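Local coordinates for protein probable dipeptidase (PDB 3B40) that is probably a metal-dependent dipeptidase of the M19 (renal dipeptidase) family, hydrolysing dipeptides within a TIM-barrel-type fold, at residues A[349-357]-A[391-402]; A[335-346]-A[377-387]. The protein carries 11 engineered substitutions. One frame throughout, in Å; residues are numbered along the deposited sequence.

Contact 1: residues A[349-357]-A[391-402]; sequences VGIDHVGIS and DIAKLWGGNFLR. With CD (cadmium ion), chain C.
The indole of Trp-396 carries the methyl end of Ile-356 on one face: CD1 of Ile-356 stands 3.7 Å from the centroid of the five-membered ring, close to its normal, a CH-pi contact suited to a broad apolar ring, while Trp-396 NE1 hydrogen-bonds Thr-379 OG1. The guanidinium of Arg-402 is used at its edge, where NH1 and NH2 both close on the carbonyl O of Asp-352. The NH2 bond, 2.8 Å to Asp-352 O, lies on a lone pair in the carbonyl plane; the carbonyl O of Asn-399 sits over one face of the same guanidinium. A bend at chi3 (68°) turns the end of the arginine toward Asp-352 O. The His-353 ring has CB of Asp-352 over one face, toward the rim. Its NE2 binds the cadmium ion at 2.3 Å, four waters supplying the other ligands, and ND1 hydrogen-bonds the carbonyl O of Gly-260.

Asn-399 fastens the turn before the strand. Its ND2 gives one bond to Ile-351 O and a straighter one to Val-354 O (2.7 Å, 164° at the hydrogen), one amide nitrogen thus serving two carbonyl oxygens. Lys-394, extended beyond CG, reaches OD1 of Asp-352 in a 2.8 Å salt bridge. In the apolar part of the contact, Leu-395 lies alongside Val-354, with Leu-395 CD2 3.6 Å from Val-354 CG1. Ile-351 lays CG1 against the carboxylate of Asp-391. Gly-355 lets the backbones close in: its CA is 3.2 Å from Leu-395 O.

Strand 354-357 runs at nearly a right angle to segment 391-402 of helix 389-409. The strand pairs in parallel with 261-265, while helices 335-349 and 375-385 pack against Leu-395, consistent with the outer helical layer of a TIM barrel.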
loop_
_atom_site.group_PDB
_atom_site.type_symbol
_atom_site.label_atom_id
_atom_site.label_comp_id
_atom_site.label_asym_id
_atom_site.label_seq_id
_atom_site.Cartn_x
_atom_site.Cartn_y
_atom_site.Cartn_z
ATOM N N VAL A 349 -1.567 -18.085 7.316
ATOM C CA VAL A 349 -2.385 -17.451 8.362
ATOM C C VAL A 349 -3.882 -17.806 8.401
ATOM O O VAL A 349 -4.561 -17.476 9.366
ATOM C CB VAL A 349 -2.184 -15.917 8.410
ATOM C CG1 VAL A 349 -0.706 -15.609 8.637
ATOM C CG2 VAL A 349 -2.629 -15.288 7.086
ATOM N N GLY A 350 -4.384 -18.461 7.356
ATOM C CA GLY A 350 -5.788 -18.866 7.278
ATOM C C GLY A 350 -6.635 -17.844 6.549
ATOM O O GLY A 350 -6.304 -16.637 6.538
ATOM N N ILE A 351 -7.751 -18.308 5.975
ATOM C CA ILE A 351 -8.559 -17.474 5.067
ATOM C C ILE A 351 -9.024 -16.191 5.750
ATOM O O ILE A 351 -9.277 -15.202 5.081
ATOM C CB ILE A 351 -9.787 -18.253 4.423
ATOM C CG1 ILE A 351 -10.475 -17.410 3.342
ATOM C CG2 ILE A 351 -10.813 -18.717 5.444
ATOM C CD1 ILE A 351 -9.668 -17.318 2.050
ATOM N N ASP A 352 -9.131 -16.215 7.077
ATOM C CA ASP A 352 -9.706 -15.078 7.814
ATOM C C ASP A 352 -8.732 -13.890 7.968
ATOM O O ASP A 352 -9.094 -12.806 8.488
ATOM C CB ASP A 352 -10.160 -15.522 9.202
ATOM C CG ASP A 352 -11.405 -16.412 9.186
ATOM O OD1 ASP A 352 -12.277 -16.326 8.273
ATOM O OD2 ASP A 352 -11.540 -17.177 10.165
ATOM N N HIS A 353 -7.498 -14.080 7.523
ATOM C CA HIS A 353 -6.457 -13.085 7.784
ATOM C C HIS A 353 -5.777 -12.561 6.553
ATOM O O HIS A 353 -4.643 -12.009 6.640
ATOM C CB HIS A 353 -5.431 -13.662 8.766
ATOM C CG HIS A 353 -6.040 -14.006 10.078
ATOM N ND1 HIS A 353 -6.391 -13.040 10.995
ATOM C CD2 HIS A 353 -6.455 -15.190 10.588
ATOM C CE1 HIS A 353 -6.945 -13.624 12.045
ATOM N NE2 HIS A 353 -6.983 -14.925 11.825
ATOM N N VAL A 354 -6.462 -12.731 5.421
ATOM C CA VAL A 354 -5.952 -12.314 4.125
ATOM C C VAL A 354 -6.941 -11.376 3.370
ATOM O O VAL A 354 -8.173 -11.515 3.451
ATOM C CB VAL A 354 -5.507 -13.543 3.246
ATOM C CG1 VAL A 354 -4.731 -13.099 1.986
ATOM C CG2 VAL A 354 -4.617 -14.506 4.042
ATOM N N GLY A 355 -6.369 -10.423 2.641
ATOM C CA GLY A 355 -7.141 -9.479 1.800
ATOM C C GLY A 355 -6.370 -9.190 0.531
ATOM O O GLY A 355 -5.441 -9.914 0.203
ATOM N N ILE A 356 -6.735 -8.111 -0.166
ATOM C CA ILE A 356 -6.225 -7.838 -1.512
ATOM C C ILE A 356 -6.018 -6.343 -1.620
ATOM O O ILE A 356 -6.787 -5.566 -1.067
ATOM C CB ILE A 356 -7.245 -8.299 -2.647
ATOM C CG1 ILE A 356 -7.633 -9.776 -2.473
ATOM C CG2 ILE A 356 -6.649 -8.048 -4.069
ATOM C CD1 ILE A 356 -8.878 -10.212 -3.307
ATOM N N SER A 357 -4.979 -5.940 -2.335
ATOM C CA SER A 357 -4.709 -4.511 -2.568
ATOM C C SER A 357 -3.972 -4.399 -3.881
ATOM O O SER A 357 -3.393 -5.375 -4.320
ATOM C CB SER A 357 -3.922 -3.888 -1.435
ATOM O OG SER A 357 -2.634 -4.451 -1.290
ATOM N N ASP A 391 -15.300 -17.364 0.844
ATOM C CA ASP A 391 -13.862 -17.068 0.984
ATOM C C ASP A 391 -13.447 -15.866 0.161
ATOM O O ASP A 391 -12.699 -15.011 0.642
ATOM C CB ASP A 391 -13.014 -18.282 0.625
ATOM C CG ASP A 391 -13.041 -19.356 1.730
ATOM O OD1 ASP A 391 -13.721 -19.156 2.754
ATOM O OD2 ASP A 391 -12.365 -20.386 1.584
ATOM N N ILE A 392 -13.958 -15.785 -1.064
ATOM C CA ILE A 392 -13.742 -14.606 -1.904
ATOM C C ILE A 392 -14.293 -13.302 -1.273
ATOM O O ILE A 392 -13.631 -12.255 -1.343
ATOM C CB ILE A 392 -14.304 -14.816 -3.325
ATOM C CG1 ILE A 392 -13.590 -15.993 -3.994
ATOM C CG2 ILE A 392 -14.187 -13.500 -4.161
ATOM C CD1 ILE A 392 -14.340 -16.569 -5.236
ATOM N N ALA A 393 -15.479 -13.366 -0.658
ATOM C CA ALA A 393 -16.036 -12.212 0.034
ATOM C C ALA A 393 -15.147 -11.763 1.217
ATOM O O ALA A 393 -15.039 -10.552 1.511
ATOM C CB ALA A 393 -17.480 -12.485 0.501
ATOM N N LYS A 394 -14.518 -12.715 1.897
ATOM C CA LYS A 394 -13.608 -12.398 3.009
ATOM C C LYS A 394 -12.347 -11.712 2.461
ATOM O O LYS A 394 -11.970 -10.651 2.934
ATOM C CB LYS A 394 -13.221 -13.677 3.748
ATOM C CG LYS A 394 -14.350 -14.365 4.483
ATOM C CD LYS A 394 -13.832 -15.416 5.453
ATOM C CE LYS A 394 -15.021 -16.040 6.164
ATOM N NZ LYS A 394 -14.620 -17.191 7.008
ATOM N N LEU A 395 -11.740 -12.309 1.424
ATOM C CA LEU A 395 -10.589 -11.735 0.707
ATOM C C LEU A 395 -10.831 -10.326 0.215
ATOM O O LEU A 395 -9.979 -9.456 0.383
ATOM C CB LEU A 395 -10.099 -12.631 -0.466
ATOM C CG LEU A 395 -9.345 -13.918 -0.117
ATOM C CD1 LEU A 395 -9.243 -14.859 -1.323
ATOM C CD2 LEU A 395 -7.915 -13.600 0.411
ATOM N N TRP A 396 -11.989 -10.090 -0.393
ATOM C CA TRP A 396 -12.310 -8.778 -0.992
ATOM C C TRP A 396 -12.774 -7.697 -0.018
ATOM O O TRP A 396 -13.235 -6.607 -0.429
ATOM C CB TRP A 396 -13.328 -8.941 -2.110
ATOM C CG TRP A 396 -12.696 -9.022 -3.474
ATOM C CD1 TRP A 396 -12.854 -10.021 -4.384
ATOM C CD2 TRP A 396 -11.785 -8.082 -4.051
ATOM N NE1 TRP A 396 -12.105 -9.761 -5.504
ATOM C CE2 TRP A 396 -11.450 -8.564 -5.329
ATOM C CE3 TRP A 396 -11.211 -6.862 -3.603
ATOM C CZ2 TRP A 396 -10.567 -7.889 -6.175
ATOM C CZ3 TRP A 396 -10.336 -6.177 -4.464
ATOM C CH2 TRP A 396 -10.020 -6.704 -5.725
ATOM N N GLY A 397 -12.666 -7.975 1.283
ATOM C CA GLY A 397 -12.995 -6.946 2.267
ATOM C C GLY A 397 -13.609 -7.381 3.585
ATOM O O GLY A 397 -13.493 -6.657 4.584
ATOM N N GLY A 398 -14.276 -8.535 3.603
ATOM C CA GLY A 398 -14.893 -9.058 4.840
ATOM C C GLY A 398 -13.919 -9.109 6.020
ATOM O O GLY A 398 -14.267 -8.757 7.145
ATOM N N ASN A 399 -12.696 -9.567 5.757
ATOM C CA ASN A 399 -11.689 -9.686 6.814
ATOM C C ASN A 399 -11.259 -8.323 7.317
ATOM O O ASN A 399 -11.170 -8.091 8.545
ATOM C CB ASN A 399 -10.477 -10.451 6.286
ATOM C CG ASN A 399 -10.766 -11.915 6.026
ATOM O OD1 ASN A 399 -11.606 -12.520 6.694
ATOM N ND2 ASN A 399 -10.023 -12.518 5.082
ATOM N N PHE A 400 -10.983 -7.417 6.374
ATOM C CA PHE A 400 -10.622 -6.035 6.729
ATOM C C PHE A 400 -11.700 -5.373 7.570
ATOM O O PHE A 400 -11.396 -4.707 8.553
ATOM C CB PHE A 400 -10.278 -5.167 5.498
ATOM C CG PHE A 400 -9.853 -3.748 5.850
ATOM C CD1 PHE A 400 -8.502 -3.418 5.971
ATOM C CD2 PHE A 400 -10.798 -2.749 6.059
ATOM C CE1 PHE A 400 -8.107 -2.116 6.276
ATOM C CE2 PHE A 400 -10.401 -1.435 6.392
ATOM C CZ PHE A 400 -9.062 -1.131 6.483
ATOM N N LEU A 401 -12.959 -5.508 7.151
ATOM C CA LEU A 401 -14.068 -4.882 7.870
ATOM C C LEU A 401 -14.216 -5.445 9.296
ATOM O O LEU A 401 -14.509 -4.697 10.206
ATOM C CB LEU A 401 -15.365 -5.060 7.091
ATOM C CG LEU A 401 -15.477 -4.373 5.713
ATOM C CD1 LEU A 401 -16.789 -4.737 5.022
ATOM C CD2 LEU A 401 -15.345 -2.846 5.840
ATOM N N ARG A 402 -13.998 -6.757 9.486
ATOM C CA ARG A 402 -14.037 -7.365 10.847
ATOM C C ARG A 402 -12.948 -6.741 11.715
ATOM O O ARG A 402 -13.197 -6.260 12.839
ATOM C CB ARG A 402 -13.800 -8.886 10.792
ATOM C CG ARG A 402 -13.780 -9.633 12.188
ATOM C CD ARG A 402 -13.010 -10.962 12.117
ATOM N NE ARG A 402 -11.561 -10.765 11.908
ATOM C CZ ARG A 402 -10.844 -11.215 10.867
ATOM N NH1 ARG A 402 -9.537 -10.962 10.811
ATOM N NH2 ARG A 402 -11.412 -11.902 9.874
HETATM CD CD CD C . -8.147 -16.339 13.202
HETATM O O HOH W 1 -10.319 -15.706 12.673
HETATM O O HOH W 2 -9.729 -6.461 0.564
HETATM O O HOH W 3 -9.419 -14.222 14.331
HETATM O O HOH W 4 -5.998 -16.923 14.331
HETATM O O HOH W 5 -7.749 -18.226 11.696
#

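Contact 2: residues A[335-346]-A[377-387]; sequences LKELVDAIDYTV and NVTAELITRGY
Arg-385 NH1 is gripped by two carboxylates: Asp-340 OD1 at 2.7 Å, met on its anti side, and Asp-343 OD2 at 2.9 Å, met from above that carboxylate's plane. NH2 adds a weak, longer bond to the same Asp-340 OD1 and also reaches the carbonyl O of Lys-336. Glu-381, one turn earlier on the arginine's own helix, takes NE and NH2 side-on through OE2, while its OE1 hydrogen-bonds Tyr-7 OH. Arginine suits this place because its flat, many-donor head can serve several acceptors around its edge while CG1 of Val-339 lies 3.5 Å from NE, over one face.

Tyr-387 ends the polar row, its OH donating to Asp-343 OD1 at 2.6 Å; chi1 of -72° puts CG beside the backbone N and sends the ring toward Asp-343, with Leu-382 CD2 over one face. Deeper in, CD2 of Leu-335 packs on CG2 of Val-378 at 3.9 Å, branched aliphatics filling the interface of helical segments crossing at -61°. Lys-336 NZ bonds the other oxygen of Asp-340. Two cations thus face three carboxylates, an arrangement that probably keeps the acids ionised and holds the guanidinium against rotation.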
loop_
_atom_site.group_PDB
_atom_site.type_symbol
_atom_site.label_atom_id
_atom_site.label_comp_id
_atom_site.label_asym_id
_atom_site.label_seq_id
_atom_site.Cartn_x
_atom_site.Cartn_y
_atom_site.Cartn_z
ATOM N N LEU A 335 -1.886 -12.340 -13.001
ATOM C CA LEU A 335 -2.837 -12.845 -12.026
ATOM C C LEU A 335 -2.377 -14.162 -11.417
ATOM O O LEU A 335 -2.705 -14.449 -10.274
ATOM C CB LEU A 335 -4.250 -13.003 -12.643
ATOM C CG LEU A 335 -4.984 -11.686 -12.996
ATOM C CD1 LEU A 335 -6.198 -11.935 -13.883
ATOM C CD2 LEU A 335 -5.359 -10.853 -11.757
ATOM N N LYS A 336 -1.603 -14.949 -12.150
ATOM C CA LYS A 336 -1.120 -16.215 -11.598
ATOM C C LYS A 336 -0.314 -15.948 -10.327
ATOM O O LYS A 336 -0.560 -16.555 -9.292
ATOM C CB LYS A 336 -0.244 -16.972 -12.605
ATOM C CG LYS A 336 0.405 -18.268 -12.014
ATOM C CD LYS A 336 1.400 -18.912 -12.972
ATOM C CE LYS A 336 2.011 -20.206 -12.381
ATOM N NZ LYS A 336 2.757 -19.906 -11.091
ATOM N N GLU A 337 0.648 -15.039 -10.430
ATOM C CA GLU A 337 1.534 -14.668 -9.310
ATOM C C GLU A 337 0.797 -14.000 -8.155
ATOM O O GLU A 337 1.039 -14.303 -6.990
ATOM C CB GLU A 337 2.639 -13.754 -9.819
ATOM C CG GLU A 337 3.698 -14.501 -10.646
ATOM C CD GLU A 337 3.415 -14.572 -12.133
ATOM O OE1 GLU A 337 2.330 -14.162 -12.593
ATOM O OE2 GLU A 337 4.325 -15.041 -12.861
ATOM N N LEU A 338 -0.118 -13.094 -8.483
ATOM C CA LEU A 338 -0.906 -12.475 -7.454
ATOM C C LEU A 338 -1.637 -13.533 -6.625
ATOM O O LEU A 338 -1.637 -13.463 -5.399
ATOM C CB LEU A 338 -1.907 -11.465 -8.045
ATOM C CG LEU A 338 -2.778 -10.819 -6.966
ATOM C CD1 LEU A 338 -1.973 -10.171 -5.819
ATOM C CD2 LEU A 338 -3.786 -9.838 -7.578
ATOM N N VAL A 339 -2.265 -14.497 -7.279
ATOM C CA VAL A 339 -3.021 -15.508 -6.514
ATOM C C VAL A 339 -2.124 -16.579 -5.856
ATOM O O VAL A 339 -2.477 -17.134 -4.812
ATOM C CB VAL A 339 -4.180 -16.087 -7.344
ATOM C CG1 VAL A 339 -4.904 -17.245 -6.600
ATOM C CG2 VAL A 339 -5.161 -14.952 -7.631
ATOM N N ASP A 340 -0.980 -16.878 -6.463
ATOM C CA ASP A 340 0.062 -17.683 -5.763
ATOM C C ASP A 340 0.365 -17.044 -4.404
ATOM O O ASP A 340 0.413 -17.728 -3.374
ATOM C CB ASP A 340 1.336 -17.687 -6.569
ATOM C CG ASP A 340 1.290 -18.606 -7.769
ATOM O OD1 ASP A 340 0.342 -19.413 -7.935
ATOM O OD2 ASP A 340 2.248 -18.517 -8.564
ATOM N N ALA A 341 0.560 -15.718 -4.412
ATOM C CA ALA A 341 0.832 -14.972 -3.186
ATOM C C ALA A 341 -0.350 -15.066 -2.231
ATOM O O ALA A 341 -0.170 -15.294 -1.026
ATOM C CB ALA A 341 1.178 -13.538 -3.501
ATOM N N ILE A 342 -1.569 -14.921 -2.746
ATOM C CA ILE A 342 -2.755 -15.114 -1.900
ATOM C C ILE A 342 -2.786 -16.536 -1.300
ATOM O O ILE A 342 -2.994 -16.695 -0.095
ATOM C CB ILE A 342 -4.072 -14.791 -2.673
ATOM C CG1 ILE A 342 -4.082 -13.280 -3.067
ATOM C CG2 ILE A 342 -5.298 -15.199 -1.851
ATOM C CD1 ILE A 342 -5.278 -12.823 -3.916
ATOM N N ASP A 343 -2.563 -17.538 -2.149
ATOM C CA ASP A 343 -2.551 -18.944 -1.783
ATOM C C ASP A 343 -1.550 -19.173 -0.645
ATOM O O ASP A 343 -1.878 -19.804 0.343
ATOM C CB ASP A 343 -2.143 -19.828 -2.995
ATOM C CG ASP A 343 -3.290 -20.105 -3.980
ATOM O OD1 ASP A 343 -4.416 -19.593 -3.832
ATOM O OD2 ASP A 343 -3.053 -20.869 -4.931
ATOM N N TYR A 344 -0.335 -18.664 -0.805
ATOM C CA TYR A 344 0.729 -18.816 0.200
ATOM C C TYR A 344 0.366 -18.201 1.540
ATOM O O TYR A 344 0.629 -18.785 2.587
ATOM C CB TYR A 344 2.046 -18.214 -0.306
ATOM C CG TYR A 344 3.198 -18.460 0.647
ATOM C CD1 TYR A 344 3.955 -19.632 0.570
ATOM C CD2 TYR A 344 3.512 -17.537 1.639
ATOM C CE1 TYR A 344 5.005 -19.865 1.455
ATOM C CE2 TYR A 344 4.539 -17.754 2.545
ATOM C CZ TYR A 344 5.284 -18.935 2.455
ATOM O OH TYR A 344 6.324 -19.148 3.319
ATOM N N THR A 345 -0.202 -16.999 1.499
ATOM C CA THR A 345 -0.511 -16.249 2.695
ATOM C C THR A 345 -1.629 -16.960 3.452
ATOM O O THR A 345 -1.561 -17.096 4.679
ATOM C CB THR A 345 -0.833 -14.748 2.360
ATOM O OG1 THR A 345 0.196 -14.231 1.526
ATOM C CG2 THR A 345 -0.862 -13.878 3.620
ATOM N N VAL A 346 -2.623 -17.452 2.706
ATOM C CA VAL A 346 -3.715 -18.210 3.271
ATOM C C VAL A 346 -3.200 -19.505 3.930
ATOM O O VAL A 346 -3.595 -19.806 5.048
ATOM C CB VAL A 346 -4.828 -18.495 2.220
ATOM C CG1 VAL A 346 -5.819 -19.537 2.729
ATOM C CG2 VAL A 346 -5.548 -17.201 1.799
ATOM N N ASN A 377 -11.554 -9.868 -12.711
ATOM C CA ASN A 377 -10.479 -10.714 -13.230
ATOM C C ASN A 377 -9.720 -11.423 -12.096
ATOM O O ASN A 377 -9.333 -12.576 -12.255
ATOM C CB ASN A 377 -9.494 -9.886 -14.048
ATOM C CG ASN A 377 -10.042 -9.505 -15.413
ATOM O OD1 ASN A 377 -11.177 -9.877 -15.771
ATOM N ND2 ASN A 377 -9.230 -8.785 -16.202
ATOM N N VAL A 378 -9.527 -10.733 -10.968
ATOM C CA VAL A 378 -8.858 -11.307 -9.786
ATOM C C VAL A 378 -9.786 -12.375 -9.260
ATOM O O VAL A 378 -9.365 -13.520 -8.998
ATOM C CB VAL A 378 -8.591 -10.232 -8.646
ATOM C CG1 VAL A 378 -7.925 -10.877 -7.441
ATOM C CG2 VAL A 378 -7.725 -9.074 -9.160
ATOM N N THR A 379 -11.071 -12.023 -9.152
ATOM C CA THR A 379 -12.079 -12.995 -8.727
ATOM C C THR A 379 -12.162 -14.239 -9.625
ATOM O O THR A 379 -12.354 -15.351 -9.141
ATOM C CB THR A 379 -13.460 -12.329 -8.565
ATOM O OG1 THR A 379 -13.343 -11.270 -7.607
ATOM C CG2 THR A 379 -14.490 -13.344 -8.071
ATOM N N ALA A 380 -12.024 -14.043 -10.930
ATOM C CA ALA A 380 -12.021 -15.158 -11.885
ATOM C C ALA A 380 -10.864 -16.142 -11.644
ATOM O O ALA A 380 -11.045 -17.362 -11.757
ATOM C CB ALA A 380 -11.958 -14.632 -13.289
ATOM N N GLU A 381 -9.675 -15.608 -11.355
ATOM C CA GLU A 381 -8.511 -16.450 -10.982
ATOM C C GLU A 381 -8.742 -17.174 -9.652
ATOM O O GLU A 381 -8.381 -18.341 -9.529
ATOM C CB GLU A 381 -7.214 -15.647 -10.951
ATOM C CG GLU A 381 -5.915 -16.474 -10.727
ATOM C CD GLU A 381 -5.655 -17.566 -11.760
ATOM O OE1 GLU A 381 -6.084 -17.431 -12.929
ATOM O OE2 GLU A 381 -4.997 -18.574 -11.399
ATOM N N LEU A 382 -9.301 -16.471 -8.659
ATOM C CA LEU A 382 -9.738 -17.092 -7.392
ATOM C C LEU A 382 -10.763 -18.226 -7.578
ATOM O O LEU A 382 -10.606 -19.332 -7.037
ATOM C CB LEU A 382 -10.271 -16.042 -6.412
ATOM C CG LEU A 382 -9.255 -15.039 -5.851
ATOM C CD1 LEU A 382 -9.963 -13.798 -5.247
ATOM C CD2 LEU A 382 -8.335 -15.764 -4.874
ATOM N N ILE A 383 -11.812 -17.965 -8.345
ATOM C CA ILE A 383 -12.764 -19.039 -8.694
ATOM C C ILE A 383 -12.020 -20.269 -9.276
ATOM O O ILE A 383 -12.175 -21.402 -8.815
ATOM C CB ILE A 383 -13.841 -18.522 -9.686
ATOM C CG1 ILE A 383 -14.781 -17.540 -8.979
ATOM C CG2 ILE A 383 -14.645 -19.670 -10.265
ATOM C CD1 ILE A 383 -15.600 -16.653 -9.933
ATOM N N THR A 384 -11.170 -20.011 -10.253
ATOM C CA THR A 384 -10.416 -21.044 -10.955
ATOM C C THR A 384 -9.572 -21.909 -9.993
ATOM O O THR A 384 -9.440 -23.126 -10.180
ATOM C CB THR A 384 -9.564 -20.369 -12.043
ATOM O OG1 THR A 384 -10.452 -19.712 -12.964
ATOM C CG2 THR A 384 -8.679 -21.361 -12.795
ATOM N N ARG A 385 -9.028 -21.292 -8.951
ATOM C CA ARG A 385 -8.225 -22.052 -8.003
ATOM C C ARG A 385 -9.019 -22.785 -6.957
ATOM O O ARG A 385 -8.442 -23.543 -6.180
ATOM C CB ARG A 385 -7.210 -21.170 -7.325
ATOM C CG ARG A 385 -6.308 -20.614 -8.337
ATOM C CD ARG A 385 -4.885 -20.701 -7.924
ATOM N NE ARG A 385 -4.145 -19.871 -8.841
ATOM C CZ ARG A 385 -2.912 -19.462 -8.638
ATOM N NH1 ARG A 385 -2.271 -19.786 -7.515
ATOM N NH2 ARG A 385 -2.345 -18.719 -9.547
ATOM N N GLY A 386 -10.322 -22.562 -6.917
ATOM C CA GLY A 386 -11.192 -23.313 -6.016
ATOM C C GLY A 386 -11.653 -22.604 -4.748
ATOM O O GLY A 386 -12.187 -23.247 -3.841
ATOM N N TYR A 387 -11.461 -21.286 -4.675
ATOM C CA TYR A 387 -12.022 -20.503 -3.563
ATOM C C TYR A 387 -13.561 -20.412 -3.650
ATOM O O TYR A 387 -14.123 -20.213 -4.738
ATOM C CB TYR A 387 -11.419 -19.103 -3.532
ATOM C CG TYR A 387 -9.977 -19.072 -3.075
ATOM C CD1 TYR A 387 -8.932 -19.265 -3.983
ATOM C CD2 TYR A 387 -9.658 -18.865 -1.731
ATOM C CE1 TYR A 387 -7.608 -19.225 -3.575
ATOM C CE2 TYR A 387 -8.318 -18.848 -1.298
ATOM C CZ TYR A 387 -7.308 -19.026 -2.231
ATOM O OH TYR A 387 -5.991 -19.023 -1.821
#

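Overall arrangement
The centres of contacts 1 and 2 lie about 13 Å apart, on the same side of the chain's centre. Their segments alternate along the chain: helix 335-349 leads into strand 354-357, then come helix 375-385 and helix 389-409. The last strand in the chain packs against helix 335-349 before it and helix 389-409 after it, and helix 375-385 bears on those two helices. The contacts touch directly: Leu-395 CD1 meets Leu-382 CD2 at 3.8 Å. Val-354 CG2 also meets Val-346 CG2. Together the four segments join the C-terminal helices to the last strand of the parallel sheet, as expected of the TIM-barrel fold of M19 dipeptidases.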